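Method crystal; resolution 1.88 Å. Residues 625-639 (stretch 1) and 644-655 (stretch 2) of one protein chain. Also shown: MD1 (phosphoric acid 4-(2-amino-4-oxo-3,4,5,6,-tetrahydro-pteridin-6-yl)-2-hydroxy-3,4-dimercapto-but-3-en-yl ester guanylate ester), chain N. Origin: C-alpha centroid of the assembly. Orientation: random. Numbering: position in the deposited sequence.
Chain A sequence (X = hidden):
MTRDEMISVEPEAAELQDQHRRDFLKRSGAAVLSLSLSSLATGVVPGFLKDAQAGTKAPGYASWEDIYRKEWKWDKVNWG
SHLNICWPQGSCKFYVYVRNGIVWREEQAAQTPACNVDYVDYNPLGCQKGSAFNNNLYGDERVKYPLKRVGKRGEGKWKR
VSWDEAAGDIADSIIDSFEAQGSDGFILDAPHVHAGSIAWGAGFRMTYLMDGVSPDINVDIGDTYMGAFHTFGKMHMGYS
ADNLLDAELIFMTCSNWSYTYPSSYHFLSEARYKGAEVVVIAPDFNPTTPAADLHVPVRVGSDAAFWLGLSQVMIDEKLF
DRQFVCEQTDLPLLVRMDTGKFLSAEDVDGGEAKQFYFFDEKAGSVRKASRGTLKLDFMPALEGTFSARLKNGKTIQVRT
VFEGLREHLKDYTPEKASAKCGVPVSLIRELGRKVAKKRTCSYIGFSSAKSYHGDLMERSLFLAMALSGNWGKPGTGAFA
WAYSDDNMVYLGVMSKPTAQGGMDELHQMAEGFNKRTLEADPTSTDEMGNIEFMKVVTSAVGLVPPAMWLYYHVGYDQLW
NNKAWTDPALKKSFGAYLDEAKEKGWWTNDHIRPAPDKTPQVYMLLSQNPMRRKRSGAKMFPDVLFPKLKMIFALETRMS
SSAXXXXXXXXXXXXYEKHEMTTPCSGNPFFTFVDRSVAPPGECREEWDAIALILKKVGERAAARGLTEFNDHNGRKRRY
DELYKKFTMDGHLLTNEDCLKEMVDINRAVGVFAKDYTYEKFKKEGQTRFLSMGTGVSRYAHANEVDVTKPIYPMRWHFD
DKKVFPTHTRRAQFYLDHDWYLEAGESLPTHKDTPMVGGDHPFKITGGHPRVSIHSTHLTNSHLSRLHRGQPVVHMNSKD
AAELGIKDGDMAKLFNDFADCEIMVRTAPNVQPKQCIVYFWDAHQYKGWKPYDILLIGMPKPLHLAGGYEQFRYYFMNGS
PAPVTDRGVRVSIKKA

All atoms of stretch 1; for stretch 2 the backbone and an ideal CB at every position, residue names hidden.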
# COMPACT_ATOMS: atom_id res chain seq x y z
N LEU A 625 -26.22 -13.44 12.57
CA LEU A 625 -25.35 -13.88 13.67
C LEU A 625 -25.43 -13.02 14.94
O LEU A 625 -25.67 -13.53 16.05
CB LEU A 625 -23.90 -13.94 13.20
CG LEU A 625 -22.85 -14.33 14.25
CD1 LEU A 625 -23.15 -15.72 14.82
CD2 LEU A 625 -21.43 -14.24 13.73
N PHE A 626 -25.17 -11.73 14.80
CA PHE A 626 -25.13 -10.86 15.97
C PHE A 626 -26.30 -11.03 16.93
O PHE A 626 -26.06 -11.10 18.14
CB PHE A 626 -24.93 -9.39 15.58
CG PHE A 626 -23.60 -9.08 14.97
CD1 PHE A 626 -22.55 -9.99 14.98
CD2 PHE A 626 -23.39 -7.82 14.40
CE1 PHE A 626 -21.32 -9.65 14.44
CE2 PHE A 626 -22.18 -7.49 13.86
CZ PHE A 626 -21.14 -8.39 13.87
N PRO A 627 -27.56 -11.12 16.43
CA PRO A 627 -28.69 -11.38 17.30
C PRO A 627 -28.59 -12.64 18.18
O PRO A 627 -29.24 -12.69 19.22
CB PRO A 627 -29.88 -11.46 16.33
CG PRO A 627 -29.48 -10.54 15.26
CD PRO A 627 -28.04 -10.90 15.05
N LYS A 628 -27.78 -13.62 17.81
CA LYS A 628 -27.66 -14.84 18.61
C LYS A 628 -26.56 -14.68 19.65
O LYS A 628 -26.48 -15.42 20.60
CB LYS A 628 -27.26 -16.02 17.72
CG LYS A 628 -28.28 -16.45 16.72
CD LYS A 628 -27.57 -17.19 15.55
CE LYS A 628 -28.62 -17.82 14.65
NZ LYS A 628 -28.13 -18.85 13.71
N LEU A 629 -25.67 -13.73 19.41
CA LEU A 629 -24.47 -13.58 20.23
C LEU A 629 -24.74 -12.79 21.49
O LEU A 629 -25.28 -11.67 21.42
CB LEU A 629 -23.36 -12.90 19.42
CG LEU A 629 -22.78 -13.69 18.25
CD1 LEU A 629 -21.78 -12.84 17.55
CD2 LEU A 629 -22.11 -14.99 18.75
N LYS A 630 -24.36 -13.37 22.63
CA LYS A 630 -24.44 -12.72 23.95
C LYS A 630 -23.25 -11.78 24.18
O LYS A 630 -23.38 -10.78 24.92
CB LYS A 630 -24.43 -13.77 25.06
CG LYS A 630 -25.67 -14.65 25.10
CD LYS A 630 -26.92 -13.94 25.66
CE LYS A 630 -27.00 -14.03 27.19
NZ LYS A 630 -28.25 -13.43 27.80
N MET A 631 -22.11 -12.11 23.61
CA MET A 631 -20.90 -11.29 23.79
C MET A 631 -20.09 -11.25 22.53
O MET A 631 -19.67 -12.29 21.99
CB MET A 631 -20.04 -11.86 24.93
CG MET A 631 -18.67 -11.28 25.09
SD MET A 631 -18.70 -9.52 25.49
CE MET A 631 -19.54 -9.57 27.11
N ILE A 632 -19.78 -10.03 22.11
CA ILE A 632 -18.86 -9.82 21.05
C ILE A 632 -17.78 -8.97 21.65
O ILE A 632 -18.07 -7.88 22.16
CB ILE A 632 -19.50 -9.05 19.88
CG1 ILE A 632 -20.73 -9.80 19.41
CG2 ILE A 632 -18.47 -8.88 18.79
CD1 ILE A 632 -21.58 -9.08 18.30
N PHE A 633 -16.55 -9.46 21.63
CA PHE A 633 -15.46 -8.66 22.16
C PHE A 633 -14.31 -8.63 21.19
O PHE A 633 -14.07 -9.59 20.44
CB PHE A 633 -15.05 -9.11 23.56
CG PHE A 633 -14.37 -10.48 23.61
CD1 PHE A 633 -15.12 -11.63 23.56
CD2 PHE A 633 -12.99 -10.59 23.73
CE1 PHE A 633 -14.51 -12.89 23.67
CE2 PHE A 633 -12.39 -11.85 23.79
CZ PHE A 633 -13.15 -12.98 23.76
N ALA A 634 -13.63 -7.50 21.19
CA ALA A 634 -12.57 -7.25 20.26
C ALA A 634 -11.30 -6.94 21.02
O ALA A 634 -11.32 -6.20 22.02
CB ALA A 634 -12.91 -6.11 19.37
N LEU A 635 -10.20 -7.50 20.51
CA LEU A 635 -8.86 -7.15 20.93
C LEU A 635 -8.29 -6.35 19.79
O LEU A 635 -7.84 -6.92 18.79
CB LEU A 635 -8.01 -8.36 21.19
CG LEU A 635 -8.19 -9.00 22.55
CD1 LEU A 635 -9.48 -9.73 22.57
CD2 LEU A 635 -6.99 -9.95 22.86
N GLU A 636 -8.33 -5.03 19.96
CA GLU A 636 -8.00 -4.11 18.88
C GLU A 636 -7.06 -3.01 19.27
O GLU A 636 -7.00 -2.54 20.42
CB GLU A 636 -9.30 -3.50 18.34
CG GLU A 636 -9.85 -4.13 17.08
CD GLU A 636 -9.04 -3.96 15.83
OE1 GLU A 636 -7.95 -3.30 15.83
OE2 GLU A 636 -9.51 -4.50 14.81
N THR A 637 -6.32 -2.56 18.28
CA THR A 637 -5.56 -1.34 18.36
C THR A 637 -6.35 -0.19 17.78
O THR A 637 -6.07 0.98 18.06
CB THR A 637 -4.28 -1.45 17.54
OG1 THR A 637 -4.62 -1.87 16.22
CG2 THR A 637 -3.34 -2.47 18.18
N ARG A 638 -7.36 -0.52 16.99
CA ARG A 638 -7.98 0.42 16.11
C ARG A 638 -9.51 0.20 16.13
O ARG A 638 -10.00 -0.93 16.35
CB ARG A 638 -7.36 0.17 14.72
CG ARG A 638 -7.81 1.00 13.57
CD ARG A 638 -7.28 0.40 12.25
NE ARG A 638 -8.12 -0.73 11.89
CZ ARG A 638 -9.23 -0.64 11.15
NH1 ARG A 638 -9.65 0.52 10.65
NH2 ARG A 638 -9.93 -1.72 10.96
N MET A 639 -10.27 1.28 15.95
CA MET A 639 -11.72 1.16 15.92
C MET A 639 -12.16 0.72 14.52
O MET A 639 -12.47 1.53 13.64
CB MET A 639 -12.43 2.43 16.37
CG MET A 639 -13.92 2.23 16.43
SD MET A 639 -14.42 1.04 17.69
CE MET A 639 -14.25 1.97 19.20
N UNK A 644 -16.94 -1.68 16.06
CA UNK A 644 -18.07 -0.80 16.31
C UNK A 644 -19.32 -1.54 16.72
O UNK A 644 -20.22 -0.97 17.32
CB UNK A 644 -18.36 0.04 15.06
N UNK A 645 -19.39 -2.83 16.41
CA UNK A 645 -20.53 -3.65 16.79
C UNK A 645 -20.28 -4.51 18.01
O UNK A 645 -21.15 -5.25 18.43
CB UNK A 645 -20.93 -4.55 15.62
N UNK A 646 -19.11 -4.37 18.59
CA UNK A 646 -18.76 -5.17 19.75
C UNK A 646 -19.45 -4.67 21.01
O UNK A 646 -19.92 -3.52 21.11
CB UNK A 646 -17.24 -5.17 19.95
N UNK A 647 -19.52 -5.55 21.99
CA UNK A 647 -19.97 -5.21 23.30
C UNK A 647 -18.85 -4.67 24.14
O UNK A 647 -19.09 -3.83 24.99
CB UNK A 647 -20.61 -6.43 23.98
N UNK A 648 -17.64 -5.18 23.90
CA UNK A 648 -16.46 -4.84 24.68
C UNK A 648 -15.30 -4.71 23.70
O UNK A 648 -15.09 -5.58 22.85
CB UNK A 648 -16.17 -5.89 25.76
N UNK A 649 -14.54 -3.62 23.80
CA UNK A 649 -13.34 -3.48 23.02
C UNK A 649 -12.18 -3.32 24.00
O UNK A 649 -12.23 -2.45 24.90
CB UNK A 649 -13.44 -2.30 22.05
N UNK A 650 -11.16 -4.17 23.82
CA UNK A 650 -10.00 -4.22 24.71
C UNK A 650 -8.81 -3.61 23.97
O UNK A 650 -8.48 -4.07 22.86
CB UNK A 650 -9.70 -5.65 25.16
N UNK A 651 -8.19 -2.57 24.53
CA UNK A 651 -7.14 -1.90 23.75
C UNK A 651 -5.79 -2.63 23.75
O UNK A 651 -5.34 -3.03 24.79
CB UNK A 651 -6.94 -0.48 24.29
N UNK A 652 -5.14 -2.72 22.58
CA UNK A 652 -3.90 -3.44 22.44
C UNK A 652 -2.73 -2.59 21.99
O UNK A 652 -2.86 -1.53 21.37
CB UNK A 652 -4.10 -4.59 21.45
N UNK A 653 -1.57 -3.10 22.36
CA UNK A 653 -0.31 -2.51 22.00
C UNK A 653 -0.14 -2.73 20.49
O UNK A 653 -0.56 -3.75 19.96
CB UNK A 653 0.84 -3.11 22.81
N UNK A 654 0.46 -1.78 19.78
CA UNK A 654 0.62 -1.91 18.34
C UNK A 654 2.10 -2.16 17.98
O UNK A 654 2.92 -2.45 18.84
CB UNK A 654 0.10 -0.66 17.64
N UNK A 655 2.46 -1.99 16.72
CA UNK A 655 3.83 -2.28 16.29
C UNK A 655 4.75 -1.26 16.92
O UNK A 655 4.40 -0.08 17.08
CB UNK A 655 3.96 -2.26 14.77
PB MD1 N . -8.74 -8.95 8.10
O3B MD1 N . -8.19 -7.48 7.98
O1B MD1 N . -7.66 -9.77 8.72
O2B MD1 N . -10.15 -9.00 8.57
O3A MD1 N . -8.83 -9.38 6.58
C10 MD1 N . -7.73 -10.00 5.88
C11 MD1 N . -8.20 -10.05 4.43
O11 MD1 N . -7.99 -8.68 3.95
C12 MD1 N . -7.32 -10.97 3.63
S12 MD1 N . -5.79 -11.49 4.19
C13 MD1 N . -7.69 -11.39 2.37
S13 MD1 N . -6.70 -12.37 1.42
C14 MD1 N . -8.98 -11.02 1.76
N15 MD1 N . -8.98 -10.28 0.54
C16 MD1 N . -10.14 -9.80 -0.01
C15 MD1 N . -10.05 -9.20 -1.25
O14 MD1 N . -8.95 -9.10 -1.86
N17 MD1 N . -11.22 -8.67 -1.71
C17 MD1 N . -12.41 -8.80 -1.01
N16 MD1 N . -13.49 -8.27 -1.57
N18 MD1 N . -12.47 -9.44 0.18
C20 MD1 N . -11.35 -9.94 0.67
N8 MD1 N . -11.41 -10.62 1.84
C7 MD1 N . -10.27 -11.16 2.54
PA MD1 N . -8.58 -6.09 8.70
O1A MD1 N . -7.35 -5.25 8.59
O2A MD1 N . -9.81 -5.58 8.07
O5' MD1 N . -8.88 -6.44 10.21
C5' MD1 N . -7.75 -6.79 11.01
C4' MD1 N . -7.76 -6.00 12.25
O4' MD1 N . -6.52 -6.32 12.87
C1' MD1 N . -6.18 -5.15 13.61
N9 MD1 N . -4.77 -5.07 14.00
C4 MD1 N . -4.34 -5.30 15.24
N3 MD1 N . -5.04 -5.66 16.34
C2 MD1 N . -4.41 -5.86 17.50
N2 MD1 N . -5.10 -6.24 18.60
N1 MD1 N . -3.06 -5.60 17.55
C6 MD1 N . -2.29 -5.22 16.48
O6 MD1 N . -1.07 -5.09 16.62
C5 MD1 N . -2.96 -5.07 15.25
N7 MD1 N . -2.59 -4.71 14.03
C8 MD1 N . -3.70 -4.72 13.28
C2' MD1 N . -6.52 -3.99 12.69
O2' MD1 N . -6.77 -2.74 13.39
C3' MD1 N . -7.73 -4.51 11.90
O3' MD1 N . -8.97 -3.88 12.32

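Position 644 has helical backbone angles, and its CB points sideways, 4.8 Å from SD of Met 639. A flexible apolar chain would suit a place beside the Met 639 sulfur; Met 644 sets its SD 3.4 Å from CG of Met 639.

At 645 the CB points toward stretch 1 and sits 3.6 Å from CE2 of Phe 626, so an aromatic or aliphatic group fits. The residue is Tyr 645; its ring lies oblique to that of Phe 626, centroids 5.7 Å apart.

Position 646 has extended angles, with its CB 3.6 Å from O of Ile 632. Several small or apolar residues could serve. Ala 646 packs its CB 4.1 Å from CG2 of Ile 632.

Position 647 leaves the extended conformation, and its CB points toward the start of strand 631-636. Its own N donates to O of Ile 632 (2.7 Å), while N of Ile 632 has no backbone acceptor in stretch 2. A short acceptor is favored: Asp, Asn or perhaps Ser. Asp 647 accepts through OD2 from N of Ile 632 at 2.7 Å, extending the ladder by a side chain.

From 648 to 651 the chain runs parallel to strand 631-636, and side chains alternate between faces. N of 648 donates to O of Ile 632 (3.2 Å), and its O accepts from N of Ala 634 (2.9 Å). Its CB is 4.1 Å from CB of Phe 633 and 4.4 Å from SD of Met 631; these apolar neighbors suit an aliphatic, and the extended backbone accommodates beta branching, though Leu or Met could also serve. Ile 648 brings CG1 3.9 Å from SD of Met 631. Position 649 shares the face of Ala 634, whose small side chain leaves room for a branched one: Val 649. Position 650 lies beside Leu 635, and another aliphatic fits; Leu 650 sets CD1 4.0 Å from CD1 of Leu 635. At 651 phi permits proline, and N has no acceptor in stretch 1; Pro 651 needs none.

At 652, N donates to O of Glu 636 (2.9 Å), and CB lies near CG2 of Thr 637 and N2 of MD1. A small residue suits; Cys 652 packs SG against CB of Leu 635.

Position 653 points away, leaving its choice open: Ala 653.

At 654 the CB is 3.9 Å from CG2 of Thr 637. A flat ring could cover that threonine, and Trp 654 does: CB of Thr 637 sits over the face of its five-membered ring.

Stretch 1 sets no limit at 655; a long polar or aromatic chain could reach MD1. Tyr 655 does, its OH 2.8 Å from N7 of MD1.

Stretch 2 (644-655) MYADIVLPCAWY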
# COMPACT_ATOMS: atom_id res chain seq x y z
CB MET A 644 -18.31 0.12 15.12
CG MET A 644 -17.23 1.21 15.03
SD MET A 644 -17.36 2.38 16.40
CE MET A 644 -18.92 3.23 16.05
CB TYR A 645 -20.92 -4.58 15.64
CG TYR A 645 -21.47 -3.85 14.48
CD1 TYR A 645 -20.62 -3.32 13.54
CD2 TYR A 645 -22.85 -3.65 14.31
CE1 TYR A 645 -21.09 -2.64 12.47
CE2 TYR A 645 -23.33 -2.95 13.20
CZ TYR A 645 -22.41 -2.47 12.28
OH TYR A 645 -22.78 -1.76 11.15
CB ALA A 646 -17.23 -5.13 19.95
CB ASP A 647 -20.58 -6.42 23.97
CG ASP A 647 -21.67 -7.03 23.14
OD1 ASP A 647 -22.57 -6.28 22.67
OD2 ASP A 647 -21.61 -8.25 22.95
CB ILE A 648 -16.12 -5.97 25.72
CG1 ILE A 648 -17.20 -6.12 26.78
CG2 ILE A 648 -14.76 -5.69 26.38
CD1 ILE A 648 -17.40 -4.92 27.70
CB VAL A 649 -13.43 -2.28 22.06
CG1 VAL A 649 -12.13 -2.11 21.27
CG2 VAL A 649 -14.66 -2.43 21.12
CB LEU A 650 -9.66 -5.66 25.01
CG LEU A 650 -10.74 -6.43 25.76
CD1 LEU A 650 -10.25 -7.84 25.97
CD2 LEU A 650 -11.10 -5.75 27.07
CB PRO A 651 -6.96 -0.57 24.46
CG PRO A 651 -7.26 -0.87 25.90
CD PRO A 651 -8.41 -1.92 25.82
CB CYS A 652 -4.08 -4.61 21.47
SG CYS A 652 -5.28 -5.77 22.09
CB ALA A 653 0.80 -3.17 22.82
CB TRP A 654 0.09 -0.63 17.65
CG TRP A 654 -0.68 -0.85 16.40
CD1 TRP A 654 -0.72 -1.98 15.64
CD2 TRP A 654 -1.54 0.10 15.75
NE1 TRP A 654 -1.56 -1.81 14.58
CE2 TRP A 654 -2.10 -0.55 14.63
CE3 TRP A 654 -1.91 1.43 16.02
CZ2 TRP A 654 -2.97 0.08 13.76
CZ3 TRP A 654 -2.79 2.07 15.14
CH2 TRP A 654 -3.32 1.39 14.04
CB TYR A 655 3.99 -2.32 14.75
CG TYR A 655 2.81 -2.95 14.05
CD1 TYR A 655 2.09 -4.01 14.64
CD2 TYR A 655 2.37 -2.47 12.83
CE1 TYR A 655 1.01 -4.55 14.01
CE2 TYR A 655 1.29 -3.01 12.21
CZ TYR A 655 0.61 -4.02 12.79
OH TYR A 655 -0.46 -4.49 12.16
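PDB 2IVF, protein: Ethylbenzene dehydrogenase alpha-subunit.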